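Side-chain contacts in octaprenyl Pyrophosphate Synthase (Helicobacter pylori, PDB 3TC1), which probably catalyses successive additions of isopentenyl diphosphate to an allylic primer, building the forty-carbon chain of octaprenyl diphosphate: residues I205-D208 / K214-F217; P90-L95 / F99-L104; L231-E234 / D240-L243; K183-F188 / K288-L293; S218-G223 / G242-Y247. One frame throughout, in Å; residues are numbered along the deposited sequence.

Interaction 1 of 5, residues I205-D208 / K214-F217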
# COMPACT_ATOMS: atom_id res chain seq x y z
N ILE B 205 4.98 28.55 -6.10
CA ILE B 205 4.43 29.89 -6.30
C ILE B 205 5.42 30.98 -6.67
O ILE B 205 5.05 32.15 -6.73
CB ILE B 205 3.62 30.33 -5.07
CG1 ILE B 205 4.46 30.18 -3.79
CG2 ILE B 205 2.36 29.50 -4.97
CD1 ILE B 205 5.44 31.31 -3.54
N THR B 206 6.66 30.62 -6.91
CA THR B 206 7.62 31.64 -7.28
C THR B 206 8.67 31.09 -8.21
O THR B 206 9.07 29.92 -8.13
CB THR B 206 8.29 32.28 -6.04
OG1 THR B 206 8.84 33.54 -6.41
CG2 THR B 206 9.38 31.37 -5.48
N GLN B 207 9.12 31.95 -9.11
CA GLN B 207 10.09 31.57 -10.11
C GLN B 207 11.43 31.08 -9.65
O GLN B 207 12.04 31.56 -8.70
CB GLN B 207 10.29 32.69 -11.12
CG GLN B 207 9.38 32.54 -12.32
CD GLN B 207 9.99 31.70 -13.44
OE1 GLN B 207 10.95 30.95 -13.24
NE2 GLN B 207 9.42 31.81 -14.64
N ASP B 208 11.87 30.09 -10.40
CA ASP B 208 13.15 29.45 -10.24
C ASP B 208 13.99 30.17 -11.27
O ASP B 208 13.94 29.84 -12.44
CB ASP B 208 12.98 27.99 -10.60
CG ASP B 208 14.24 27.22 -10.50
OD1 ASP B 208 15.32 27.86 -10.54
OD2 ASP B 208 14.15 25.99 -10.39
N LYS B 214 7.46 28.56 -15.84
CA LYS B 214 6.74 29.34 -14.85
C LYS B 214 6.28 28.44 -13.71
O LYS B 214 6.01 27.25 -13.91
CB LYS B 214 5.54 30.03 -15.49
CG LYS B 214 5.87 31.35 -16.17
CD LYS B 214 4.62 31.99 -16.77
CE LYS B 214 4.70 33.51 -16.75
NZ LYS B 214 5.93 34.03 -17.41
N PRO B 215 6.18 28.99 -12.49
CA PRO B 215 5.74 28.19 -11.34
C PRO B 215 4.39 27.54 -11.63
O PRO B 215 3.52 28.15 -12.26
CB PRO B 215 5.67 29.23 -10.21
CG PRO B 215 5.42 30.53 -10.93
CD PRO B 215 6.34 30.41 -12.12
N ASN B 216 4.22 26.29 -11.20
CA ASN B 216 2.98 25.56 -11.46
C ASN B 216 1.74 26.11 -10.78
O ASN B 216 0.64 26.00 -11.32
CB ASN B 216 3.12 24.09 -11.04
CG ASN B 216 4.23 23.36 -11.77
OD1 ASN B 216 4.47 23.59 -12.96
ND2 ASN B 216 4.90 22.46 -11.07
N PHE B 217 1.90 26.71 -9.60
CA PHE B 217 0.75 27.21 -8.84
C PHE B 217 -0.30 26.11 -8.77
O PHE B 217 -1.47 26.31 -9.11
CB PHE B 217 0.17 28.48 -9.47
CG PHE B 217 0.75 29.75 -8.91
CD1 PHE B 217 1.95 30.26 -9.39
CD2 PHE B 217 0.11 30.41 -7.86
CE1 PHE B 217 2.51 31.41 -8.83
CE2 PHE B 217 0.66 31.56 -7.30
CZ PHE B 217 1.86 32.06 -7.79

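Interaction 2 of 5, residues P90-L95 / F99-L104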
# COMPACT_ATOMS: atom_id res chain seq x y z
N PRO B 90 2.01 11.14 -18.60
CA PRO B 90 0.78 10.58 -18.03
C PRO B 90 1.06 9.77 -16.78
O PRO B 90 2.01 8.99 -16.73
CB PRO B 90 0.23 9.70 -19.15
CG PRO B 90 1.03 10.07 -20.38
CD PRO B 90 2.37 10.42 -19.83
N SER B 91 0.22 9.96 -15.76
CA SER B 91 0.37 9.22 -14.52
C SER B 91 -0.05 7.77 -14.74
O SER B 91 -0.70 7.44 -15.75
CB SER B 91 -0.51 9.85 -13.43
OG SER B 91 -1.88 9.85 -13.83
N ILE B 92 0.32 6.89 -13.82
CA ILE B 92 -0.04 5.49 -13.94
C ILE B 92 -1.55 5.32 -13.88
O ILE B 92 -2.12 4.48 -14.60
CB ILE B 92 0.63 4.63 -12.84
CG1 ILE B 92 2.14 4.56 -13.09
CG2 ILE B 92 0.05 3.22 -12.82
CD1 ILE B 92 2.50 3.92 -14.43
N ASN B 93 -2.22 6.11 -13.05
CA ASN B 93 -3.68 6.01 -12.95
C ASN B 93 -4.36 6.55 -14.21
O ASN B 93 -5.47 6.13 -14.54
CB ASN B 93 -4.20 6.74 -11.70
CG ASN B 93 -3.63 8.15 -11.55
OD1 ASN B 93 -2.44 8.32 -11.30
ND2 ASN B 93 -4.49 9.15 -11.68
N ALA B 94 -3.69 7.45 -14.92
CA ALA B 94 -4.26 8.02 -16.14
C ALA B 94 -4.15 7.02 -17.29
O ALA B 94 -5.00 7.00 -18.18
CB ALA B 94 -3.54 9.31 -16.50
N LEU B 95 -3.11 6.19 -17.26
CA LEU B 95 -2.87 5.20 -18.30
C LEU B 95 -3.47 3.82 -18.02
O LEU B 95 -3.84 3.09 -18.95
CB LEU B 95 -1.36 5.03 -18.53
CG LEU B 95 -0.57 6.25 -19.03
CD1 LEU B 95 0.92 5.95 -18.95
CD2 LEU B 95 -0.98 6.58 -20.46
N PHE B 99 -7.39 1.75 -9.95
CA PHE B 99 -7.17 0.43 -9.37
C PHE B 99 -5.76 -0.09 -9.60
O PHE B 99 -5.12 -0.58 -8.67
CB PHE B 99 -8.17 -0.57 -9.93
CG PHE B 99 -8.19 -1.87 -9.19
CD1 PHE B 99 -8.81 -1.96 -7.95
CD2 PHE B 99 -7.59 -3.01 -9.72
CE1 PHE B 99 -8.83 -3.16 -7.24
CE2 PHE B 99 -7.60 -4.21 -9.02
CZ PHE B 99 -8.22 -4.29 -7.78
N ASN B 100 -5.28 -0.02 -10.84
CA ASN B 100 -3.94 -0.50 -11.15
C ASN B 100 -2.86 0.33 -10.48
O ASN B 100 -1.87 -0.21 -9.98
CB ASN B 100 -3.71 -0.55 -12.67
CG ASN B 100 -4.30 -1.79 -13.32
OD1 ASN B 100 -4.09 -2.91 -12.85
ND2 ASN B 100 -5.03 -1.60 -14.41
N ALA B 101 -3.04 1.65 -10.47
CA ALA B 101 -2.07 2.54 -9.84
C ALA B 101 -1.99 2.22 -8.35
O ALA B 101 -0.91 2.23 -7.76
CB ALA B 101 -2.47 4.00 -10.04
N VAL B 102 -3.13 1.91 -7.75
CA VAL B 102 -3.18 1.58 -6.33
C VAL B 102 -2.50 0.23 -6.07
O VAL B 102 -1.65 0.12 -5.19
CB VAL B 102 -4.63 1.50 -5.80
CG1 VAL B 102 -4.64 1.07 -4.34
CG2 VAL B 102 -5.30 2.86 -5.92
N MET B 103 -2.87 -0.79 -6.85
CA MET B 103 -2.26 -2.11 -6.68
C MET B 103 -0.77 -2.07 -6.97
O MET B 103 0.01 -2.71 -6.26
CB MET B 103 -2.93 -3.14 -7.60
CG MET B 103 -4.32 -3.58 -7.18
SD MET B 103 -4.39 -4.20 -5.48
CE MET B 103 -5.70 -3.22 -4.84
N LEU B 104 -0.37 -1.33 -8.00
CA LEU B 104 1.04 -1.22 -8.34
C LEU B 104 1.81 -0.61 -7.18
O LEU B 104 2.95 -0.98 -6.92
CB LEU B 104 1.24 -0.36 -9.59
CG LEU B 104 2.72 -0.21 -10.01
CD1 LEU B 104 3.29 -1.56 -10.41
CD2 LEU B 104 2.84 0.78 -11.15

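Interaction 3 of 5, residues L231-E234 / D240-L243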
# COMPACT_ATOMS: atom_id res chain seq x y z
N LEU B 231 1.65 32.39 5.92
CA LEU B 231 2.34 33.62 6.30
C LEU B 231 1.62 34.85 5.72
O LEU B 231 1.51 35.88 6.38
CB LEU B 231 3.80 33.58 5.84
CG LEU B 231 4.68 32.51 6.49
CD1 LEU B 231 6.08 32.55 5.90
CD2 LEU B 231 4.73 32.73 8.00
N LEU B 232 1.14 34.72 4.49
CA LEU B 232 0.42 35.83 3.85
C LEU B 232 -0.86 36.13 4.61
O LEU B 232 -1.15 37.28 4.93
CB LEU B 232 0.06 35.48 2.40
CG LEU B 232 -0.78 36.55 1.68
CD1 LEU B 232 0.04 37.85 1.59
CD2 LEU B 232 -1.18 36.08 0.29
N TYR B 233 -1.63 35.08 4.90
CA TYR B 233 -2.90 35.22 5.62
C TYR B 233 -2.76 35.99 6.93
O TYR B 233 -3.65 36.76 7.31
CB TYR B 233 -3.49 33.84 5.92
CG TYR B 233 -4.83 33.91 6.61
CD1 TYR B 233 -5.99 34.22 5.89
CD2 TYR B 233 -4.94 33.70 7.98
CE1 TYR B 233 -7.22 34.33 6.53
CE2 TYR B 233 -6.16 33.80 8.63
CZ TYR B 233 -7.30 34.12 7.90
OH TYR B 233 -8.51 34.20 8.52
N GLU B 234 -1.66 35.76 7.64
CA GLU B 234 -1.40 36.43 8.91
C GLU B 234 -1.13 37.93 8.78
O GLU B 234 -1.19 38.67 9.76
CB GLU B 234 -0.20 35.76 9.60
CG GLU B 234 -0.52 34.42 10.24
CD GLU B 234 0.71 33.54 10.43
OE1 GLU B 234 1.79 34.09 10.74
OE2 GLU B 234 0.59 32.31 10.29
N ASP B 240 -8.74 41.42 2.23
CA ASP B 240 -7.95 40.48 1.45
C ASP B 240 -8.04 39.06 1.98
O ASP B 240 -7.95 38.10 1.20
CB ASP B 240 -6.48 40.92 1.39
CG ASP B 240 -6.28 42.22 0.61
OD1 ASP B 240 -7.11 42.52 -0.28
OD2 ASP B 240 -5.29 42.94 0.88
N GLN B 241 -8.21 38.91 3.29
CA GLN B 241 -8.33 37.57 3.86
C GLN B 241 -9.58 36.92 3.26
O GLN B 241 -9.57 35.74 2.92
CB GLN B 241 -8.45 37.63 5.39
CG GLN B 241 -7.16 38.04 6.10
CD GLN B 241 -7.25 37.91 7.61
OE1 GLN B 241 -8.19 38.41 8.22
NE2 GLN B 241 -6.27 37.25 8.21
N GLY B 242 -10.64 37.71 3.13
CA GLY B 242 -11.87 37.20 2.54
C GLY B 242 -11.62 36.74 1.11
O GLY B 242 -12.08 35.67 0.69
N LEU B 243 -10.88 37.54 0.35
CA LEU B 243 -10.58 37.20 -1.03
C LEU B 243 -9.73 35.93 -1.12
O LEU B 243 -10.02 35.04 -1.92
CB LEU B 243 -9.84 38.35 -1.73
CG LEU B 243 -10.63 39.64 -2.03
CD1 LEU B 243 -9.72 40.63 -2.76
CD2 LEU B 243 -11.85 39.31 -2.88

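Interaction 4 of 5, residues K183-F188 / K288-L293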
# COMPACT_ATOMS: atom_id res chain seq x y z
N LYS B 183 22.06 9.14 15.40
CA LYS B 183 21.45 10.38 15.90
C LYS B 183 21.83 11.60 15.08
O LYS B 183 21.00 12.43 14.73
CB LYS B 183 21.81 10.63 17.39
CG LYS B 183 21.11 11.87 17.96
CD LYS B 183 21.57 12.24 19.36
CE LYS B 183 23.08 12.59 19.41
NZ LYS B 183 23.47 13.84 18.68
N ILE B 184 23.11 11.69 14.75
CA ILE B 184 23.62 12.80 13.96
C ILE B 184 22.96 12.86 12.59
O ILE B 184 22.50 13.91 12.16
CB ILE B 184 25.15 12.70 13.76
CG1 ILE B 184 25.86 12.93 15.10
CG2 ILE B 184 25.60 13.70 12.71
CD1 ILE B 184 27.36 12.79 15.02
N TYR B 185 22.90 11.72 11.92
CA TYR B 185 22.32 11.67 10.59
C TYR B 185 20.79 11.72 10.55
O TYR B 185 20.22 12.18 9.57
CB TYR B 185 22.87 10.46 9.85
CG TYR B 185 24.35 10.63 9.56
CD1 TYR B 185 24.78 11.47 8.54
CD2 TYR B 185 25.31 10.02 10.36
CE1 TYR B 185 26.13 11.70 8.32
CE2 TYR B 185 26.67 10.25 10.15
CZ TYR B 185 27.07 11.09 9.13
OH TYR B 185 28.41 11.32 8.91
N ALA B 186 20.14 11.26 11.61
CA ALA B 186 18.69 11.32 11.67
C ALA B 186 18.35 12.81 11.81
O ALA B 186 17.41 13.31 11.20
CB ALA B 186 18.17 10.55 12.88
N ASP B 187 19.15 13.50 12.62
CA ASP B 187 18.97 14.93 12.86
C ASP B 187 19.19 15.70 11.56
O ASP B 187 18.43 16.62 11.24
CB ASP B 187 19.95 15.40 13.93
CG ASP B 187 19.60 16.76 14.49
OD1 ASP B 187 18.46 16.94 14.96
OD2 ASP B 187 20.47 17.66 14.46
N PHE B 188 20.23 15.34 10.81
CA PHE B 188 20.51 15.99 9.53
C PHE B 188 19.36 15.72 8.57
O PHE B 188 18.90 16.62 7.85
CB PHE B 188 21.80 15.46 8.91
CG PHE B 188 22.04 15.95 7.50
CD1 PHE B 188 22.71 17.15 7.28
CD2 PHE B 188 21.57 15.23 6.41
CE1 PHE B 188 22.90 17.63 5.98
CE2 PHE B 188 21.75 15.71 5.10
CZ PHE B 188 22.42 16.91 4.89
N LYS B 288 28.35 19.02 11.53
CA LYS B 288 29.51 19.89 11.70
C LYS B 288 30.72 19.01 12.00
O LYS B 288 31.77 19.12 11.36
CB LYS B 288 29.28 20.86 12.86
CG LYS B 288 29.83 22.26 12.65
CD LYS B 288 29.08 22.99 11.54
CE LYS B 288 29.31 24.49 11.59
NZ LYS B 288 28.73 25.10 12.82
N GLY B 289 30.56 18.11 12.97
CA GLY B 289 31.63 17.22 13.36
C GLY B 289 32.22 16.42 12.21
O GLY B 289 33.43 16.40 12.01
N GLU B 290 31.35 15.77 11.44
CA GLU B 290 31.79 14.97 10.30
C GLU B 290 32.36 15.91 9.25
O GLU B 290 32.36 17.13 9.43
CB GLU B 290 30.61 14.19 9.72
CG GLU B 290 29.62 13.67 10.76
CD GLU B 290 30.25 12.70 11.75
OE1 GLU B 290 29.56 12.33 12.72
OE2 GLU B 290 31.42 12.31 11.55
N ASN B 291 32.84 15.35 8.15
CA ASN B 291 33.40 16.15 7.07
C ASN B 291 32.83 15.64 5.76
O ASN B 291 33.57 15.27 4.84
CB ASN B 291 34.93 16.04 7.06
CG ASN B 291 35.61 17.40 7.07
OD1 ASN B 291 35.54 18.13 8.05
ND2 ASN B 291 36.26 17.74 5.96
N ASN B 292 31.51 15.61 5.68
CA ASN B 292 30.82 15.11 4.50
C ASN B 292 30.51 16.23 3.51
O ASN B 292 29.53 16.96 3.66
CB ASN B 292 29.53 14.42 4.93
CG ASN B 292 29.09 13.37 3.94
OD1 ASN B 292 28.76 12.24 4.33
ND2 ASN B 292 29.08 13.72 2.66
N LEU B 293 31.35 16.34 2.48
CA LEU B 293 31.19 17.37 1.46
C LEU B 293 29.92 17.21 0.63
O LEU B 293 29.29 18.20 0.28
CB LEU B 293 32.41 17.37 0.53
CG LEU B 293 33.77 17.57 1.21
CD1 LEU B 293 34.88 17.51 0.17
CD2 LEU B 293 33.79 18.90 1.95

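Interaction 5 of 5, residues S218-G223 / G242-Y247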
# COMPACT_ATOMS: atom_id res chain seq x y z
N SER B 218 0.14 24.95 -8.31
CA SER B 218 -0.72 23.78 -8.18
C SER B 218 -1.31 23.57 -6.79
O SER B 218 -2.39 23.01 -6.65
CB SER B 218 0.07 22.51 -8.55
OG SER B 218 0.66 22.60 -9.83
N ASP B 219 -0.59 24.03 -5.77
CA ASP B 219 -1.01 23.80 -4.39
C ASP B 219 -2.33 24.38 -3.88
O ASP B 219 -3.22 23.62 -3.50
CB ASP B 219 0.13 24.20 -3.43
CG ASP B 219 1.39 23.36 -3.65
OD1 ASP B 219 1.28 22.25 -4.22
OD2 ASP B 219 2.48 23.80 -3.25
N PHE B 220 -2.48 25.70 -3.87
CA PHE B 220 -3.71 26.31 -3.36
C PHE B 220 -4.93 25.86 -4.17
O PHE B 220 -6.01 25.63 -3.62
CB PHE B 220 -3.59 27.84 -3.39
CG PHE B 220 -4.50 28.54 -2.41
CD1 PHE B 220 -4.53 28.16 -1.07
CD2 PHE B 220 -5.31 29.60 -2.83
CE1 PHE B 220 -5.34 28.82 -0.15
CE2 PHE B 220 -6.13 30.27 -1.92
CZ PHE B 220 -6.15 29.88 -0.58
N LYS B 221 -4.73 25.74 -5.48
CA LYS B 221 -5.78 25.29 -6.40
C LYS B 221 -6.27 23.90 -6.01
O LYS B 221 -7.42 23.54 -6.27
CB LYS B 221 -5.22 25.28 -7.83
CG LYS B 221 -6.13 24.65 -8.87
CD LYS B 221 -5.50 24.72 -10.25
CE LYS B 221 -4.21 23.93 -10.33
NZ LYS B 221 -3.54 24.06 -11.65
N GLU B 222 -5.39 23.12 -5.39
CA GLU B 222 -5.72 21.77 -4.96
C GLU B 222 -6.15 21.68 -3.49
O GLU B 222 -6.35 20.58 -2.98
CB GLU B 222 -4.53 20.83 -5.17
CG GLU B 222 -4.24 20.49 -6.62
CD GLU B 222 -3.14 19.44 -6.74
OE1 GLU B 222 -3.31 18.34 -6.17
OE2 GLU B 222 -2.11 19.72 -7.39
N GLY B 223 -6.26 22.82 -2.82
CA GLY B 223 -6.68 22.81 -1.43
C GLY B 223 -5.59 22.78 -0.38
O GLY B 223 -5.88 22.68 0.82
N GLY B 242 -10.64 37.71 3.13
CA GLY B 242 -11.87 37.20 2.54
C GLY B 242 -11.62 36.74 1.11
O GLY B 242 -12.08 35.67 0.69
N LEU B 243 -10.88 37.54 0.35
CA LEU B 243 -10.58 37.20 -1.03
C LEU B 243 -9.73 35.93 -1.12
O LEU B 243 -10.02 35.04 -1.92
CB LEU B 243 -9.84 38.35 -1.73
CG LEU B 243 -10.63 39.64 -2.03
CD1 LEU B 243 -9.72 40.63 -2.76
CD2 LEU B 243 -11.85 39.31 -2.88
N LEU B 244 -8.67 35.85 -0.32
CA LEU B 244 -7.81 34.68 -0.34
C LEU B 244 -8.63 33.42 -0.07
O LEU B 244 -8.50 32.43 -0.79
CB LEU B 244 -6.69 34.81 0.69
CG LEU B 244 -5.70 33.64 0.70
CD1 LEU B 244 -5.01 33.53 -0.65
CD2 LEU B 244 -4.68 33.85 1.82
N ILE B 245 -9.47 33.47 0.95
CA ILE B 245 -10.30 32.32 1.28
C ILE B 245 -11.23 31.97 0.11
O ILE B 245 -11.42 30.79 -0.21
CB ILE B 245 -11.14 32.58 2.56
CG1 ILE B 245 -10.21 32.66 3.77
CG2 ILE B 245 -12.16 31.45 2.75
CD1 ILE B 245 -10.92 32.95 5.08
N SER B 246 -11.79 32.99 -0.53
CA SER B 246 -12.69 32.77 -1.66
C SER B 246 -11.94 32.15 -2.84
O SER B 246 -12.54 31.51 -3.70
CB SER B 246 -13.31 34.08 -2.11
OG SER B 246 -12.38 34.84 -2.86
N TYR B 247 -10.62 32.33 -2.89
CA TYR B 247 -9.85 31.76 -3.99
C TYR B 247 -9.41 30.33 -3.72
O TYR B 247 -8.81 29.68 -4.57
CB TYR B 247 -8.63 32.63 -4.31
CG TYR B 247 -8.98 34.02 -4.80
CD1 TYR B 247 -10.20 34.28 -5.42
CD2 TYR B 247 -8.07 35.08 -4.66
CE1 TYR B 247 -10.53 35.56 -5.88
CE2 TYR B 247 -8.39 36.36 -5.12
CZ TYR B 247 -9.61 36.59 -5.73
OH TYR B 247 -9.93 37.86 -6.18

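Interaction 1 of 5, residues I205-D208 / K214-F217
I205 and F217 sit where two loop runs pass in nearly opposite directions, 169° apart, with CA of I205 5.2 Å from CA of F217. I205 follows D204, the last aspartate of the second DDxxD motif typical of this family. The methyl CG2 of I205 sits over one face of the F217 ring, 3.8 Å from its centroid, in a CH-pi contact. It is offset toward the rim, and CG2 of I205 is 3.5 Å from CE2 of F217. In I205, CG1 takes the crowded position between the backbone N and the carbonyl carbon (chi1 53°). This leaves CG2 beside the backbone N, facing the ring. The carbonyl O of P215 lies in the ring plane, at the edge of F217. Further along, CB of P215 comes 3.7 Å from the backbone N of T206. CG of Q207 meets CD of P215 at 3.7 Å. The bend of Q207 at chi2 (-89°) turns the amide so that NE2 lies against CA of K214. These are van der Waals contacts. F217 is also tied by a backbone hydrogen bond to D204. I205 and F217 both pack on Y229 of helix 227-233. Helix 253-265 adds F263 against I205 and I256 against F217, and I269 of helix 268-286 touches I205.

Interaction 2 of 5, residues P90-L95 / F99-L104
I92 and N93 pack closely against A101, and that short apolar patch is the tight part of the contact. CG2 of I92 rests 3.7 Å from CA of A101 and 3.8 Å from its CB. In I92 this methyl is anti to the backbone N, and the same methyl meets CD2 of L104 at 4.1 Å. CB of N93 approaches CB of A101 at 3.6 Å. The methyl of A101 thus touches both the branch of I92 and the base of N93. The CA atoms of N93 and A101 are only 4.9 Å apart, although the residues are eight positions apart. In a straight helix they would be much farther apart, so the chain must double back between the segments. The first helical turn of 92-116 therefore folds against the main run of that helix. N93 also touches D78 of the first aspartate-rich DDxxD motif, at the end of helix 53-80. S91 is the N-cap of the turn: OG of S91 accepts a weak bond from N of A94 at 3.2 Å. OG of S91 and ND2 of N93 both bond to the carbonyl O of A83, which ties this turn to the chain just before the short hairpin 85-90. The looser side is at A94 and L95, which are exposed and do not touch residues 99-104. On the buried side, L75 and V79 of helix 53-80 back the apolar patch; L75 meets both I92 and L104. Other residues of 99-104 lie in the dimer interface: F99 packs on E138 of the second subunit, N100 on F143 of that subunit, and M103 on its H76.

Interaction 3 of 5, residues L231-E234 / D240-L243
Y233 receives the side-chain amide of Q241 both on its ring and on its backbone carbonyl. NE2 of Q241 donates to O of Y233 at 2.8 Å, with an N-H...O angle of 149°. The donor is tilted from the carbonyl plane. The same nitrogen lies over the centre of one face of the tyrosine ring, 3.3 Å above it. The amide is roughly parallel to the ring, the planes being 22° apart. Next comes the aliphatic part of Q241, with CB 3.7 Å from CE1 of Y233 and CG equally near that atom. Two features allow this double use of one NH2 group. In Y233, CG is anti to the backbone N (chi1 -178°), so the ring stands beside its own carbonyl. The chain of Q241 is extended beyond CG and carries the amide across the gap. The bond holds the amide over the ring and probably limits its rotation. Further out, E234 forms a salt bridge with K152, and D240 forms one with K262. The Y233 ring also meets that of F148, and S150 touches Y233. The contact lies at the surface and joins helix 227-233 to the next one, helix 238-246. L231 and L232 face helix 268-286, and D240 and L243 meet W258 of helix 253-265.

Interaction 4 of 5, residues K183-F188 / K288-L293
The Y185 ring and the E290 carboxylate are two flat groups whose planes lie 22° apart. The glutamate reaches the phenol end of the ring obliquely, and its CG is 3.2 Å from OH of Y185. That is close packing of a methylene against a hydroxyl oxygen. Both carboxylate oxygens of E290, OE1 and OE2, are 4.1 Å from OH of Y185, too far for a hydrogen bond. OE1 instead comes 3.2 Å from CD1 of I184, a close contact between an oxygen and a methyl. The side chains of I184 and E290 approach from opposite directions, whereas Y185 and E290 cross at a slant. CG of E290, set beside the backbone N by chi1, meets the tyrosine hydroxyl. The bend at chi2 (-61°) then turns the carboxylate toward I184. E290 is partly exposed and meets the hydroxyl end of the buried Y185. The main chains stay well apart, with CA of I184 9.2 Å from CA of G289. The contact joins the start of helix 182-205 to the linker between helices 268-286 and 293-301. Y185 also packs on A175 of helix 152-177 and L295 of helix 293-301. F188 touches L171 of helix 152-177 and A283 of helix 268-286.

Interaction 5 of 5, residues S218-G223 / G242-Y247
F220, in the long loop after the second DDxxD motif, points into the end of helix 238-246 and meets L244 and Y247. This loop closes back on the motif: the backbone N atoms of S218 and D219 both bond to the carboxylate of D204. The F220 side chain is about 11 Å from a bound magnesium ion. Its contact with helix 238-246 is made by one side of the ring. The carbonyl O of L244 lies in the plane of the F220 ring, at its edge. O of L244 is 3.4 Å from CE2 of F220 and 3.5 Å from CZ of F220. CD1 of L244 adds apolar packing, 3.7 Å from CE2 of F220. In F220, CG is roughly anti to the backbone N (chi1 -156°), and this throws the ring across to the helix. At the helix end, the backbone C of Y247 approaches CE2 of F220 obliquely at 3.7 Å, and CB of Y247 is 4.2 Å from that carbon. The O of L244 also accepts from N of Y247 at 3.0 Å, in the last turn. Outside the two segments, the F220 ring stacks with Y229, and F148 packs on it as well. F220 bonds through its backbone to K249. L244 also packs on W258 of helix 253-265, whose ring meets that of Y247 edge-to-face. An aromatic edge carries slight positive charge, so its approach to the L244 carbonyl is probably favourable, though weaker than a conventional hydrogen bond.

How the interactions relate
Along the chain, interaction 2 comes first, at the dimer-facing helix 92-116. Interaction 4 then opens on helix 182-205 and closes only after helix 268-286, so interactions 1, 3 and 5 are nested inside it. Interactions 3 and 5 share G242 and L243 of helix 238-246. Their centres are about 10 Å apart, and Y233 packs on I245 and L244. Interactions 1 and 5 adjoin in sequence, with centres about 16 Å apart, and both involve the loop after the second DDxxD motif. Interactions 2 and 4 lie on opposite sides of the chain's centre, about 38 Å apart centre to centre. Interactions 1 and 5 fasten the loop near the magnesium ion to its neighbouring helices, while 2 and 4 are separate contacts elsewhere in the all-helical fold.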